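Local atomic coordinates of putative isomerase (Streptomyces coelicolor A3, PDB entry 2OQH), a protein that probably catalyses the dehydration of D-glucarate to 5-dehydro-4-deoxy-D-glucarate, as a barrel enzyme of the enolase superfamily. Residues V249-F252 with E253-A256; L310-V313 with S314-V318. One frame throughout, in Å; residues are numbered along the deposited sequence.

Interaction 1 (V249-F252 with E253-A256); sequences VVRF and EDFA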
# COMPACT_ATOMS: atom_id res chain seq x y z
N VAL A 249 12.11 -6.36 -3.59
CA VAL A 249 11.86 -5.86 -4.95
C VAL A 249 10.97 -4.64 -4.74
O VAL A 249 9.75 -4.77 -4.68
CB VAL A 249 11.11 -6.88 -5.83
CG1 VAL A 249 10.75 -6.23 -7.17
CG2 VAL A 249 11.96 -8.11 -6.07
N VAL A 250 11.58 -3.46 -4.63
CA VAL A 250 10.83 -2.22 -4.40
C VAL A 250 11.10 -1.13 -5.43
O VAL A 250 10.75 0.03 -5.23
CB VAL A 250 11.14 -1.65 -2.99
CG1 VAL A 250 10.87 -2.71 -1.94
CG2 VAL A 250 12.59 -1.19 -2.91
N ARG A 251 11.72 -1.51 -6.54
CA ARG A 251 12.03 -0.59 -7.62
C ARG A 251 12.38 -1.45 -8.83
O ARG A 251 12.84 -2.58 -8.67
CB ARG A 251 13.23 0.29 -7.24
CG ARG A 251 14.50 -0.48 -6.94
CD ARG A 251 15.64 0.44 -6.53
NE ARG A 251 16.89 -0.31 -6.51
CZ ARG A 251 18.10 0.22 -6.74
NH1 ARG A 251 18.23 1.52 -7.00
NH2 ARG A 251 19.17 -0.56 -6.72
N PHE A 252 12.14 -0.94 -10.02
CA PHE A 252 12.42 -1.70 -11.23
C PHE A 252 13.85 -2.25 -11.33
O PHE A 252 14.05 -3.31 -11.89
CB PHE A 252 12.05 -0.88 -12.46
CG PHE A 252 10.57 -0.74 -12.64
CD1 PHE A 252 9.81 -1.81 -13.10
CD2 PHE A 252 9.92 0.45 -12.31
CE1 PHE A 252 8.42 -1.71 -13.21
CE2 PHE A 252 8.53 0.56 -12.41
CZ PHE A 252 7.78 -0.52 -12.87
N GLU A 253 14.82 -1.54 -10.77
CA GLU A 253 16.20 -2.01 -10.82
C GLU A 253 16.34 -3.37 -10.13
O GLU A 253 17.31 -4.09 -10.37
CB GLU A 253 17.16 -1.01 -10.17
CG GLU A 253 17.38 0.25 -11.00
CD GLU A 253 16.44 1.39 -10.64
OE1 GLU A 253 15.27 1.14 -10.27
OE2 GLU A 253 16.88 2.56 -10.76
N ASP A 254 15.37 -3.70 -9.28
CA ASP A 254 15.37 -4.98 -8.55
C ASP A 254 14.65 -6.08 -9.32
O ASP A 254 14.85 -7.26 -9.05
CB ASP A 254 14.64 -4.86 -7.21
CG ASP A 254 15.32 -3.92 -6.24
OD1 ASP A 254 16.52 -3.64 -6.40
OD2 ASP A 254 14.62 -3.49 -5.31
N PHE A 255 13.80 -5.70 -10.26
CA PHE A 255 13.01 -6.67 -11.00
C PHE A 255 13.75 -7.74 -11.79
O PHE A 255 13.56 -8.93 -11.54
CB PHE A 255 12.04 -5.95 -11.93
CG PHE A 255 10.86 -6.80 -12.32
CD1 PHE A 255 9.74 -6.87 -11.50
CD2 PHE A 255 10.90 -7.56 -13.49
CE1 PHE A 255 8.66 -7.69 -11.84
CE2 PHE A 255 9.83 -8.39 -13.84
CZ PHE A 255 8.70 -8.46 -13.01
N ALA A 256 14.58 -7.33 -12.75
CA ALA A 256 15.32 -8.28 -13.57
C ALA A 256 16.11 -9.27 -12.71
O ALA A 256 16.00 -10.48 -12.90
CB ALA A 256 16.26 -7.54 -14.51
O HOH W 1 15.80 -4.65 -13.40
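Glu253 lies across the side chain of Arg251 where the loop after a barrel strand turns into helix 252-260. Its CB sits over the centre of one guanidinium face, and its chain bends so that the carboxylate stacks on the guanidinium, the two planes only 17° apart. With Glu253 OE2 4.1 Å from Arg251 NH1 and well out of the guanidinium plane, the opposite charges probably attract, although no N-H points at the oxygen.

Asp254 ties the loop to the helix start, its short, forked acid suited to bridging two donors. Asp254 OD2 accepts the Val250 backbone N at 3.1 Å through its anti lone pair, nearly straight. This is the N-terminal turn of a barrel helix, with an early acidic residue accepting a backbone N-H from the loop before it. The other oxygen, Asp254 OD1, forms a salt bridge with Arg251, whose NE gives it a weak hydrogen bond at 3.4 Å; it comes in at the edge of the guanidinium, although the two planes are turned 64° apart. Arg251 reaches it with CG between its own N and carbonyl carbon (chi1 60°) and the chain extended beyond, which lays the CG methylene against the carboxylate. Asp254 N donates to Arg251 O at 2.8 Å, from above the carbonyl plane.

One residue on, Phe255 N bonds Phe252 O at 2.9 Å, while its ring lies obliquely near a Val249 methyl, CD1 to CG1 4.5 Å. Ala256 N gives its hydrogen to a water 3.0 Å away, which in turn donates to Phe252 O, so this carbonyl serves two partners.

Val249 and Phe255 pack on Ile267 of strand 266-269, whereas Phe252 lies against neighbouring helices, edge-to-face with Trp274 of helix 271-274; both phenylalanines meet His286 of helix 277-289.

Interaction 2 (L310-V313 with S314-V318); sequences LAVV and SSTPV
Leu310 O receives Ser314 N at 2.9 Å, an ordinary alpha-helical bond near the C-terminal end of helix 303-315, one of the outer helices of the TIM-type barrel. Ser314 is small enough to fit against Thr117 and Ala123, and its OG bonds Arg125 O.

Ala311 O faces Ser315, whose N donates to it at 3.2 Å and whose OG stands 3.0 Å from it, with Val312 O also near that hydroxyl. The bare methyl of Ala311 lets helix 116-119 come close.

Val312 O takes the Thr316 hydroxyl, OG1 donating at 2.6 Å from above the carbonyl plane. Thr316 places OG1 anti to its own carbonyl carbon (chi1 -51°), alongside Val312 CG1, and Lys281 NZ bonds both this hydroxyl and Ser315 OG. A valine in place of Thr316 would probably leave Val312 O with only weaker or uncertain partners nearby and cost Lys281 one of its two hydroxyl mates.

Val313 sets its branched side chain on Leu296 of strand 293-296, a compact apolar shape suited to the layer between helix and barrel wall, while its carbonyl receives Thr316 N at 3.1 Å, the N-H pointing well (160°) but the donor above the carbonyl plane.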
# COMPACT_ATOMS: atom_id res chain seq x y z
N LEU A 310 -7.29 2.90 -5.06
CA LEU A 310 -8.54 2.32 -5.53
C LEU A 310 -8.69 2.49 -7.04
O LEU A 310 -9.23 1.62 -7.71
CB LEU A 310 -9.72 2.96 -4.80
CG LEU A 310 -9.77 2.63 -3.31
CD1 LEU A 310 -10.84 3.45 -2.59
CD2 LEU A 310 -10.04 1.14 -3.17
N ALA A 311 -8.22 3.62 -7.56
CA ALA A 311 -8.30 3.88 -9.00
C ALA A 311 -7.40 2.89 -9.73
O ALA A 311 -7.74 2.37 -10.79
CB ALA A 311 -7.87 5.31 -9.31
N VAL A 312 -6.24 2.62 -9.14
CA VAL A 312 -5.31 1.68 -9.76
C VAL A 312 -5.89 0.27 -9.75
O VAL A 312 -5.95 -0.38 -10.79
CB VAL A 312 -3.95 1.69 -9.04
CG1 VAL A 312 -3.04 0.64 -9.64
CG2 VAL A 312 -3.32 3.08 -9.19
N VAL A 313 -6.35 -0.19 -8.60
CA VAL A 313 -6.93 -1.53 -8.50
C VAL A 313 -8.10 -1.69 -9.46
O VAL A 313 -8.20 -2.68 -10.19
CB VAL A 313 -7.41 -1.84 -7.07
CG1 VAL A 313 -8.13 -3.18 -7.04
CG2 VAL A 313 -6.23 -1.85 -6.11
N SER A 314 -8.98 -0.70 -9.46
CA SER A 314 -10.18 -0.70 -10.29
C SER A 314 -9.89 -0.88 -11.78
O SER A 314 -10.64 -1.55 -12.49
CB SER A 314 -10.95 0.61 -10.07
OG SER A 314 -12.12 0.68 -10.87
N SER A 315 -8.80 -0.29 -12.26
CA SER A 315 -8.45 -0.38 -13.68
C SER A 315 -7.40 -1.45 -14.01
O SER A 315 -6.99 -1.58 -15.16
CB SER A 315 -7.93 0.97 -14.16
OG SER A 315 -6.75 1.34 -13.46
N THR A 316 -7.00 -2.22 -13.02
CA THR A 316 -5.94 -3.21 -13.23
C THR A 316 -6.35 -4.67 -13.00
O THR A 316 -6.50 -5.11 -11.86
CB THR A 316 -4.73 -2.86 -12.35
OG1 THR A 316 -4.39 -1.48 -12.54
CG2 THR A 316 -3.53 -3.73 -12.70
N PRO A 317 -6.52 -5.44 -14.09
CA PRO A 317 -6.91 -6.85 -14.01
C PRO A 317 -6.17 -7.73 -12.99
O PRO A 317 -6.79 -8.41 -12.19
CB PRO A 317 -6.74 -7.33 -15.44
CG PRO A 317 -7.17 -6.14 -16.23
CD PRO A 317 -6.45 -5.01 -15.50
N VAL A 318 -4.84 -7.71 -13.03
CA VAL A 318 -4.06 -8.56 -12.12
C VAL A 318 -4.25 -8.29 -10.61
O VAL A 318 -3.95 -9.15 -9.78
CB VAL A 318 -2.55 -8.49 -12.48
CG1 VAL A 318 -1.96 -7.15 -12.06
CG2 VAL A 318 -1.81 -9.64 -11.82

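Interactions 1 and 2 sit at helix ends of opposite kind. Interaction 1 opens helix 252-260 after strand 243-245, whereas interaction 2 closes helix 303-315 on the way to strand 323-324. In enolase-superfamily barrels the active site lies at the strand-to-helix end, so interaction 1 belongs to that side and interaction 2 to the other. Their centres are 21 Å apart and their nearest atoms, in Phe255 and Val318, about 11 Å. Helix 277-289 is common ground: His286 meets the phenylalanines of 249-256, and Lys281 and Ala284 meet 314-318. Inward, they pack on paired strands 266-269 and 293-296.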